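Side-chain contacts in listeriolysin O (Listeria monocytogenes, PDB 4CDB), which binds cholesterol-containing host membranes and, after a major conformational change, inserts into them as an oligomeric pore that causes cytolysis: residues Gly90-Ala95 with Arg230-Ala235; Asn223-Pro228 with Pro252-Ser257; Lys413-Asn418 with Ala424-Ser429. One frame throughout, in Å; residues are numbered along the deposited sequence.

Interaction 1: residues Gly90-Ala95 with Arg230-Ala235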
loop_
_atom_site.group_PDB
_atom_site.type_symbol
_atom_site.label_atom_id
_atom_site.label_comp_id
_atom_site.label_asym_id
_atom_site.label_seq_id
_atom_site.Cartn_x
_atom_site.Cartn_y
_atom_site.Cartn_z
ATOM N N GLY A 90 -19.731 -4.517 -21.706
ATOM C CA GLY A 90 -21.131 -4.667 -22.062
ATOM C C GLY A 90 -21.892 -5.672 -21.216
ATOM O O GLY A 90 -23.113 -5.788 -21.327
ATOM N N ALA A 91 -21.171 -6.400 -20.371
ATOM C CA ALA A 91 -21.785 -7.414 -19.519
ATOM C C ALA A 91 -22.805 -6.813 -18.553
ATOM O O ALA A 91 -22.572 -5.759 -17.963
ATOM C CB ALA A 91 -20.720 -8.177 -18.754
ATOM N N LEU A 92 -23.934 -7.496 -18.398
ATOM C CA LEU A 92 -24.987 -7.051 -17.492
ATOM C C LEU A 92 -24.819 -7.690 -16.120
ATOM O O LEU A 92 -24.722 -8.913 -16.006
ATOM C CB LEU A 92 -26.363 -7.405 -18.059
ATOM C CG LEU A 92 -26.742 -6.781 -19.402
ATOM C CD1 LEU A 92 -28.156 -7.175 -19.795
ATOM C CD2 LEU A 92 -26.617 -5.278 -19.319
ATOM N N VAL A 93 -24.783 -6.865 -15.078
ATOM C CA VAL A 93 -24.610 -7.367 -13.717
ATOM C C VAL A 93 -25.567 -6.698 -12.731
ATOM O O VAL A 93 -26.129 -5.638 -13.012
ATOM C CB VAL A 93 -23.162 -7.152 -13.213
ATOM C CG1 VAL A 93 -22.171 -7.976 -14.028
ATOM C CG2 VAL A 93 -22.805 -5.678 -13.257
ATOM N N LYS A 94 -25.752 -7.335 -11.578
ATOM C CA LYS A 94 -26.470 -6.720 -10.472
ATOM C C LYS A 94 -25.514 -5.853 -9.672
ATOM O O LYS A 94 -24.384 -6.256 -9.395
ATOM C CB LYS A 94 -27.063 -7.787 -9.553
ATOM C CG LYS A 94 -28.142 -8.640 -10.182
ATOM C CD LYS A 94 -28.621 -9.696 -9.200
ATOM C CE LYS A 94 -29.734 -10.542 -9.792
ATOM N NZ LYS A 94 -30.153 -11.638 -8.872
ATOM N N ALA A 95 -25.966 -4.662 -9.299
ATOM C CA ALA A 95 -25.159 -3.784 -8.465
ATOM C C ALA A 95 -25.456 -4.059 -6.996
ATOM O O ALA A 95 -26.311 -3.405 -6.396
ATOM C CB ALA A 95 -25.430 -2.329 -8.797
ATOM N N ARG A 230 -32.576 -1.282 -24.281
ATOM C CA ARG A 230 -31.754 -1.493 -25.475
ATOM C C ARG A 230 -30.776 -2.661 -25.359
ATOM O O ARG A 230 -30.437 -3.288 -26.358
ATOM C CB ARG A 230 -30.996 -0.217 -25.861
ATOM C CG ARG A 230 -31.585 0.521 -27.053
ATOM C CD ARG A 230 -31.742 -0.394 -28.265
ATOM N NE ARG A 230 -30.644 -0.270 -29.223
ATOM C CZ ARG A 230 -29.685 -1.175 -29.399
ATOM N NH1 ARG A 230 -29.674 -2.289 -28.679
ATOM N NH2 ARG A 230 -28.735 -0.966 -30.300
ATOM N N PHE A 231 -30.323 -2.951 -24.143
ATOM C CA PHE A 231 -29.330 -4.005 -23.944
ATOM C C PHE A 231 -29.944 -5.402 -23.909
ATOM O O PHE A 231 -29.240 -6.402 -24.057
ATOM C CB PHE A 231 -28.506 -3.751 -22.678
ATOM C CG PHE A 231 -27.348 -2.812 -22.887
ATOM C CD1 PHE A 231 -26.982 -2.417 -24.164
ATOM C CD2 PHE A 231 -26.622 -2.332 -21.808
ATOM C CE1 PHE A 231 -25.916 -1.556 -24.365
ATOM C CE2 PHE A 231 -25.555 -1.471 -21.999
ATOM C CZ PHE A 231 -25.201 -1.083 -23.281
ATOM N N PHE A 232 -31.257 -5.470 -23.726
ATOM C CA PHE A 232 -31.931 -6.758 -23.613
ATOM C C PHE A 232 -32.430 -7.274 -24.955
ATOM O O PHE A 232 -32.803 -6.492 -25.831
ATOM C CB PHE A 232 -33.091 -6.663 -22.625
ATOM C CG PHE A 232 -32.666 -6.284 -21.240
ATOM C CD1 PHE A 232 -32.105 -7.226 -20.394
ATOM C CD2 PHE A 232 -32.822 -4.984 -20.784
ATOM C CE1 PHE A 232 -31.708 -6.879 -19.114
ATOM C CE2 PHE A 232 -32.428 -4.633 -19.508
ATOM C CZ PHE A 232 -31.870 -5.579 -18.673
ATOM N N GLY A 233 -32.431 -8.596 -25.107
ATOM C CA GLY A 233 -32.989 -9.227 -26.290
ATOM C C GLY A 233 -34.479 -8.964 -26.392
ATOM O O GLY A 233 -35.132 -8.666 -25.388
ATOM N N LYS A 234 -35.020 -9.081 -27.601
ATOM C CA LYS A 234 -36.414 -8.739 -27.853
ATOM C C LYS A 234 -37.403 -9.678 -27.167
ATOM O O LYS A 234 -38.596 -9.380 -27.096
ATOM C CB LYS A 234 -36.689 -8.708 -29.356
ATOM C CG LYS A 234 -36.482 -10.042 -30.052
ATOM C CD LYS A 234 -36.597 -9.886 -31.559
ATOM C CE LYS A 234 -36.395 -11.214 -32.274
ATOM N NZ LYS A 234 -36.430 -11.071 -33.759
ATOM N N ALA A 235 -36.912 -10.809 -26.668
ATOM C CA ALA A 235 -37.775 -11.780 -26.003
ATOM C C ALA A 235 -37.812 -11.585 -24.488
ATOM O O ALA A 235 -38.578 -12.251 -23.791
ATOM C CB ALA A 235 -37.344 -13.197 -26.343
#
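Leu92 reaches from strand 92-94 towards two consecutive phenylalanines and gives one methyl to each, a compact example of how a forked side chain fits the corner between two rings. CD2 takes Phe231, lying 3.9 Å from its CD2 and slightly farther from its CB, so this methyl rests where the ring joins its stem. CD1 takes Phe232 and comes closer, 3.6 Å from CE1, with CD1 and CZ of that ring a little beyond. Neither methyl sits squarely over a face or squarely at a rim; both approach obliquely. The two ring planes are turned about 67° apart, and each methyl of the fork serves one of them. The leucine's torsions aim the fork: CG stands opposite the carbonyl carbon (chi1 -61°), and CD1 continues the extended chain (chi2 -177°).

No hydrogen bond passes directly between 90-95 and 230-235, but Arg111 bridges them, its NH2 bonded to Gly90 O and its NE to Phe231 O, and Leu92 also packs on this arginine. Arg111 belongs, with Asn134, to a bound sodium site. Phe232 meanwhile touches Ile23 and Ile27 of helix 14-28, which places its ring between the strand and that helix. All three touching residues are buried, and the contact is purely apolar. It is a small hydrophobic junction of an antiparallel sheet with the loop between strand 207-222 and helix 238-243, in a region that corresponds to domain 1 of the cholesterol-dependent cytolysin fold.

Interaction 2: residues Asn223-Pro228 with Pro252-Ser257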
loop_
_atom_site.group_PDB
_atom_site.type_symbol
_atom_site.label_atom_id
_atom_site.label_comp_id
_atom_site.label_asym_id
_atom_site.label_seq_id
_atom_site.Cartn_x
_atom_site.Cartn_y
_atom_site.Cartn_z
ATOM N N ASN A 223 -21.111 1.745 -25.918
ATOM C CA ASN A 223 -22.074 2.827 -26.100
ATOM C C ASN A 223 -23.026 2.926 -24.911
ATOM O O ASN A 223 -23.338 1.920 -24.277
ATOM C CB ASN A 223 -22.884 2.607 -27.379
ATOM C CG ASN A 223 -23.807 1.405 -27.284
ATOM O OD1 ASN A 223 -23.363 0.260 -27.363
ATOM N ND2 ASN A 223 -25.100 1.662 -27.117
ATOM N N GLU A 224 -23.477 4.139 -24.605
ATOM C CA GLU A 224 -24.467 4.332 -23.552
ATOM C C GLU A 224 -25.863 4.434 -24.158
ATOM O O GLU A 224 -26.196 5.435 -24.791
ATOM C CB GLU A 224 -24.148 5.576 -22.717
ATOM C CG GLU A 224 -22.839 5.493 -21.943
ATOM C CD GLU A 224 -22.611 6.691 -21.036
ATOM O OE1 GLU A 224 -23.449 7.617 -21.045
ATOM O OE2 GLU A 224 -21.592 6.704 -20.312
ATOM N N PRO A 225 -26.686 3.392 -23.961
ATOM C CA PRO A 225 -28.025 3.328 -24.558
ATOM C C PRO A 225 -28.956 4.408 -24.016
ATOM O O PRO A 225 -28.922 4.714 -22.822
ATOM C CB PRO A 225 -28.523 1.941 -24.141
ATOM C CG PRO A 225 -27.773 1.634 -22.889
ATOM C CD PRO A 225 -26.412 2.234 -23.091
ATOM N N THR A 226 -29.776 4.978 -24.892
ATOM C CA THR A 226 -30.733 6.003 -24.490
ATOM C C THR A 226 -31.935 5.391 -23.777
ATOM O O THR A 226 -32.683 6.090 -23.094
ATOM C CB THR A 226 -31.232 6.816 -25.699
ATOM O OG1 THR A 226 -31.760 5.925 -26.691
ATOM C CG2 THR A 226 -30.099 7.631 -26.306
ATOM N N ARG A 227 -32.119 4.085 -23.951
ATOM C CA ARG A 227 -33.188 3.356 -23.282
ATOM C C ARG A 227 -32.604 2.166 -22.539
ATOM O O ARG A 227 -31.735 1.469 -23.067
ATOM C CB ARG A 227 -34.232 2.869 -24.287
ATOM C CG ARG A 227 -34.895 3.975 -25.088
ATOM C CD ARG A 227 -35.813 3.400 -26.158
ATOM N NE ARG A 227 -36.851 2.551 -25.583
ATOM C CZ ARG A 227 -37.682 1.794 -26.293
ATOM N NH1 ARG A 227 -37.603 1.773 -27.617
ATOM N NH2 ARG A 227 -38.594 1.055 -25.677
ATOM N N PRO A 228 -33.073 1.937 -21.304
ATOM C CA PRO A 228 -32.622 0.799 -20.494
ATOM C C PRO A 228 -32.869 -0.539 -21.182
ATOM O O PRO A 228 -32.101 -1.480 -20.991
ATOM C CB PRO A 228 -33.480 0.913 -19.232
ATOM C CG PRO A 228 -33.791 2.371 -19.123
ATOM C CD PRO A 228 -33.950 2.845 -20.543
ATOM N N PRO A 252 -29.940 -3.039 -11.771
ATOM C CA PRO A 252 -29.183 -3.534 -12.922
ATOM C C PRO A 252 -28.095 -2.546 -13.337
ATOM O O PRO A 252 -28.307 -1.331 -13.296
ATOM C CB PRO A 252 -30.249 -3.649 -14.013
ATOM C CG PRO A 252 -31.260 -2.617 -13.654
ATOM C CD PRO A 252 -31.295 -2.599 -12.148
ATOM N N ALA A 253 -26.935 -3.071 -13.712
ATOM C CA ALA A 253 -25.833 -2.240 -14.179
ATOM C C ALA A 253 -25.098 -2.957 -15.300
ATOM O O ALA A 253 -25.263 -4.164 -15.487
ATOM C CB ALA A 253 -24.879 -1.922 -13.034
ATOM N N TYR A 254 -24.291 -2.214 -16.051
ATOM C CA TYR A 254 -23.478 -2.814 -17.102
ATOM C C TYR A 254 -22.021 -2.370 -17.013
ATOM O O TYR A 254 -21.717 -1.284 -16.517
ATOM C CB TYR A 254 -24.046 -2.496 -18.490
ATOM C CG TYR A 254 -24.009 -1.033 -18.866
ATOM C CD1 TYR A 254 -24.991 -0.159 -18.420
ATOM C CD2 TYR A 254 -23.000 -0.527 -19.677
ATOM C CE1 TYR A 254 -24.964 1.180 -18.762
ATOM C CE2 TYR A 254 -22.966 0.810 -20.025
ATOM C CZ TYR A 254 -23.952 1.658 -19.565
ATOM O OH TYR A 254 -23.926 2.990 -19.906
ATOM N N ILE A 255 -21.122 -3.223 -17.488
ATOM C CA ILE A 255 -19.711 -2.871 -17.550
ATOM C C ILE A 255 -19.488 -1.919 -18.725
ATOM O O ILE A 255 -19.537 -2.325 -19.887
ATOM C CB ILE A 255 -18.826 -4.127 -17.670
ATOM C CG1 ILE A 255 -19.082 -5.067 -16.487
ATOM C CG2 ILE A 255 -17.359 -3.747 -17.740
ATOM C CD1 ILE A 255 -18.210 -6.310 -16.479
ATOM N N SER A 256 -19.256 -0.647 -18.410
ATOM C CA SER A 256 -19.146 0.398 -19.423
ATOM C C SER A 256 -17.762 0.477 -20.066
ATOM O O SER A 256 -17.622 0.954 -21.188
ATOM C CB SER A 256 -19.532 1.755 -18.827
ATOM O OG SER A 256 -18.803 2.015 -17.639
ATOM N N SER A 257 -16.743 0.004 -19.354
ATOM C CA SER A 257 -15.373 0.063 -19.851
ATOM C C SER A 257 -14.476 -0.938 -19.134
ATOM O O SER A 257 -14.608 -1.137 -17.929
ATOM C CB SER A 257 -14.808 1.474 -19.684
ATOM O OG SER A 257 -13.485 1.554 -20.182
#
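Asn223 meets Tyr254 through its backbone: its carbonyl O lies 4.4 Å from Tyr254 CE2, coming obliquely to the ring. Its side chain starts in the other direction, and the amide is held by other parts of the chain, OD1 by Thr115 N and ND2 by Ser6 OG. Glu224 comes next and brings the nearest approach of the contact, CG at 3.4 Å from Tyr254 OH, with CB also close to that oxygen. It is the aliphatic part of the glutamate that passes the phenol end, crossing it at roughly a right angle, and the carboxylate plane stands 77° from the ring plane. The extended chain (chi2 -175°) carries the acid group onward past the hydroxyl, and the residue also touches Asn352.

The chain is here leaving strand 207-222 of the antiparallel sheet, in which strand 252-260 is a direct neighbour; Tyr254 thus projects from the sheet against the loop into which its neighbour has run out, an example of a strand residue packing on a departing chain. With CG between the backbone N and the carbonyl carbon (chi1 65°), the ring leans out so that its hydroxyl end meets Glu224 and Pro225.

Pro225 follows, its CD 4.3 Å from Tyr254 CZ and obliquely placed, the pyrrolidine and the phenol pointing at each other from opposite directions. The same proline's O accepts a hydrogen bond from Asn357 ND2, while Asn357 OD1 is bonded to Tyr254 OH, so one amide links both segments; Asn352 ND2 adds a weak bond to that hydroxyl.

Interaction 3: residues Lys413-Asn418 with Ala424-Ser429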
loop_
_atom_site.group_PDB
_atom_site.type_symbol
_atom_site.label_atom_id
_atom_site.label_comp_id
_atom_site.label_asym_id
_atom_site.label_seq_id
_atom_site.Cartn_x
_atom_site.Cartn_y
_atom_site.Cartn_z
ATOM N N LYS A 413 19.062 7.422 37.825
ATOM C CA LYS A 413 20.051 6.400 38.149
ATOM C C LYS A 413 21.424 6.996 38.446
ATOM O O LYS A 413 21.838 7.972 37.823
ATOM C CB LYS A 413 20.145 5.369 37.020
ATOM C CG LYS A 413 18.885 4.536 36.846
ATOM C CD LYS A 413 18.654 3.633 38.050
ATOM C CE LYS A 413 17.170 3.457 38.342
ATOM N NZ LYS A 413 16.415 2.912 37.181
ATOM N N ASN A 414 22.119 6.399 39.408
ATOM C CA ASN A 414 23.468 6.820 39.756
ATOM C C ASN A 414 24.466 5.680 39.617
ATOM O O ASN A 414 24.161 4.532 39.940
ATOM C CB ASN A 414 23.512 7.373 41.181
ATOM C CG ASN A 414 22.971 8.785 41.276
ATOM O OD1 ASN A 414 23.361 9.663 40.507
ATOM N ND2 ASN A 414 22.063 9.008 42.218
ATOM N N TRP A 415 25.657 6.005 39.126
ATOM C CA TRP A 415 26.739 5.035 39.051
ATOM C C TRP A 415 27.128 4.610 40.461
ATOM O O TRP A 415 27.188 5.436 41.373
ATOM C CB TRP A 415 27.945 5.634 38.330
ATOM C CG TRP A 415 29.023 4.639 38.027
ATOM C CD1 TRP A 415 28.884 3.286 37.910
ATOM C CD2 TRP A 415 30.411 4.919 37.812
ATOM N NE1 TRP A 415 30.099 2.708 37.629
ATOM C CE2 TRP A 415 31.053 3.689 37.563
ATOM C CE3 TRP A 415 31.172 6.091 37.800
ATOM C CZ2 TRP A 415 32.421 3.599 37.309
ATOM C CZ3 TRP A 415 32.530 6.000 37.547
ATOM C CH2 TRP A 415 33.140 4.764 37.305
ATOM N N SER A 416 27.387 3.320 40.636
ATOM C CA SER A 416 27.725 2.771 41.943
ATOM C C SER A 416 29.040 3.324 42.486
ATOM O O SER A 416 29.258 3.340 43.696
ATOM C CB SER A 416 27.798 1.248 41.865
ATOM O OG SER A 416 28.822 0.849 40.974
ATOM N N GLU A 417 29.916 3.771 41.591
ATOM C CA GLU A 417 31.231 4.263 41.992
ATOM C C GLU A 417 31.248 5.770 42.234
ATOM O O GLU A 417 32.310 6.365 42.416
ATOM C CB GLU A 417 32.291 3.888 40.952
ATOM C CG GLU A 417 32.408 2.393 40.683
ATOM C CD GLU A 417 32.904 1.606 41.886
ATOM O OE1 GLU A 417 33.566 2.199 42.764
ATOM O OE2 GLU A 417 32.639 0.388 41.945
ATOM N N ASN A 418 30.069 6.385 42.233
ATOM C CA ASN A 418 29.961 7.819 42.479
ATOM C C ASN A 418 30.546 8.235 43.828
ATOM O O ASN A 418 30.361 7.545 44.833
ATOM C CB ASN A 418 28.504 8.280 42.379
ATOM C CG ASN A 418 28.073 8.560 40.950
ATOM O OD1 ASN A 418 28.835 8.360 40.003
ATOM N ND2 ASN A 418 26.840 9.026 40.789
ATOM N N ALA A 424 44.977 6.303 39.964
ATOM C CA ALA A 424 45.428 5.750 38.693
ATOM C C ALA A 424 46.203 4.471 38.989
ATOM O O ALA A 424 46.880 4.389 40.015
ATOM C CB ALA A 424 46.310 6.753 37.971
ATOM N N HIS A 425 46.115 3.472 38.111
ATOM C CA HIS A 425 45.364 3.550 36.863
ATOM C C HIS A 425 43.981 2.928 37.034
ATOM O O HIS A 425 43.860 1.746 37.357
ATOM C CB HIS A 425 46.137 2.836 35.751
ATOM C CG HIS A 425 45.480 2.910 34.409
ATOM N ND1 HIS A 425 45.224 1.792 33.644
ATOM C CD2 HIS A 425 45.031 3.967 33.692
ATOM C CE1 HIS A 425 44.645 2.158 32.515
ATOM N NE2 HIS A 425 44.514 3.471 32.519
ATOM N N PHE A 426 42.942 3.728 36.814
ATOM C CA PHE A 426 41.575 3.268 37.020
ATOM C C PHE A 426 40.796 3.158 35.710
ATOM O O PHE A 426 40.766 4.096 34.911
ATOM C CB PHE A 426 40.843 4.183 38.005
ATOM C CG PHE A 426 39.392 3.842 38.182
ATOM C CD1 PHE A 426 39.012 2.719 38.901
ATOM C CD2 PHE A 426 38.406 4.644 37.632
ATOM C CE1 PHE A 426 37.675 2.400 39.064
ATOM C CE2 PHE A 426 37.067 4.333 37.791
ATOM C CZ PHE A 426 36.701 3.209 38.508
ATOM N N THR A 427 40.178 2.001 35.498
ATOM C CA THR A 427 39.346 1.768 34.323
ATOM C C THR A 427 38.058 1.052 34.713
ATOM O O THR A 427 38.064 0.162 35.564
ATOM C CB THR A 427 40.078 0.931 33.256
ATOM O OG1 THR A 427 40.593 -0.267 33.852
ATOM C CG2 THR A 427 41.223 1.721 32.644
ATOM N N SER A 428 36.957 1.451 34.085
ATOM C CA SER A 428 35.659 0.835 34.325
ATOM C C SER A 428 34.685 1.211 33.214
ATOM O O SER A 428 34.846 2.243 32.563
ATOM C CB SER A 428 35.100 1.261 35.685
ATOM O OG SER A 428 33.908 0.561 35.989
ATOM N N SER A 429 33.677 0.371 33.001
ATOM C CA SER A 429 32.669 0.635 31.979
ATOM C C SER A 429 31.263 0.616 32.565
ATOM O O SER A 429 30.875 -0.335 33.246
ATOM C CB SER A 429 32.770 -0.380 30.836
ATOM O OG SER A 429 33.928 -0.159 30.048
#
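The indole of Trp415 carries Glu417 CB on one face, 3.5 Å above the plane and over the ring centre, while its six-membered rim is turned to the other strand. Along that rim CH2 meets Phe426 and CZ2 meets Ser428. Both partners lie near the indole plane, and Trp415 CH2 in turn lies in the plane of the Phe426 ring, at its edge; the two aromatics therefore meet edge to edge, with their planes about 41° apart, and neither covers a face of the other. In the beta sandwich that the family uses for its membrane-binding domain, this contact spans the two sheets: Trp415 follows directly on strand 408-414 of the four-stranded sheet, and Phe426 and Ser428 lie on strand 426-432 of the sheet built on strand 362-385.

The aromatic pair approaches from opposite directions, and the closest carbons are Trp415 CH2 and Phe426 CE2, 4.0 Å apart. Both residues have CG opposite the backbone N (chi1 -171° for the tryptophan, 175° for the phenylalanine), torsions that send each ring across the gap between the sheets. Trp415 touches Ile395 of its own sheet and Ile383 of the facing one, which widens the bridge.

Glu417 owes its place over the indole to a type I beta turn running from Trp415 to Asn418, closed by Asn418 N donating to Trp415 O at 3.2 Å. Its carboxylate turns away to a salt bridge between OE1 and Lys422 NZ. Beside the phenylalanine, the hydroxyl of Ser428 reaches the indole rim, where its OG lies 3.6 Å from Trp415 CZ2.

Overall arrangement
Interactions 1 and 2 form one neighbourhood, their centres about 8 Å apart, whereas interaction 3 lies on the far side of the molecule, its centre about 86 Å from that of interaction 1 and about 83 Å from that of interaction 2. The first two share a sheet: Val93 N and Ala253 O, 2.8 Å apart, are probably hydrogen-bonded. Phe231 meets Tyr254 edge to face, and Phe231 CZ packs 3.5 Å from Pro225 CD. The side chain of Leu92 is about 6 Å, and that of Tyr254 about 9 Å, from a bound sodium ion. Interaction 3 belongs to the beta sandwich, which also holds the conserved undecapeptide and the cholesterol-binding pair Thr477 and Leu478.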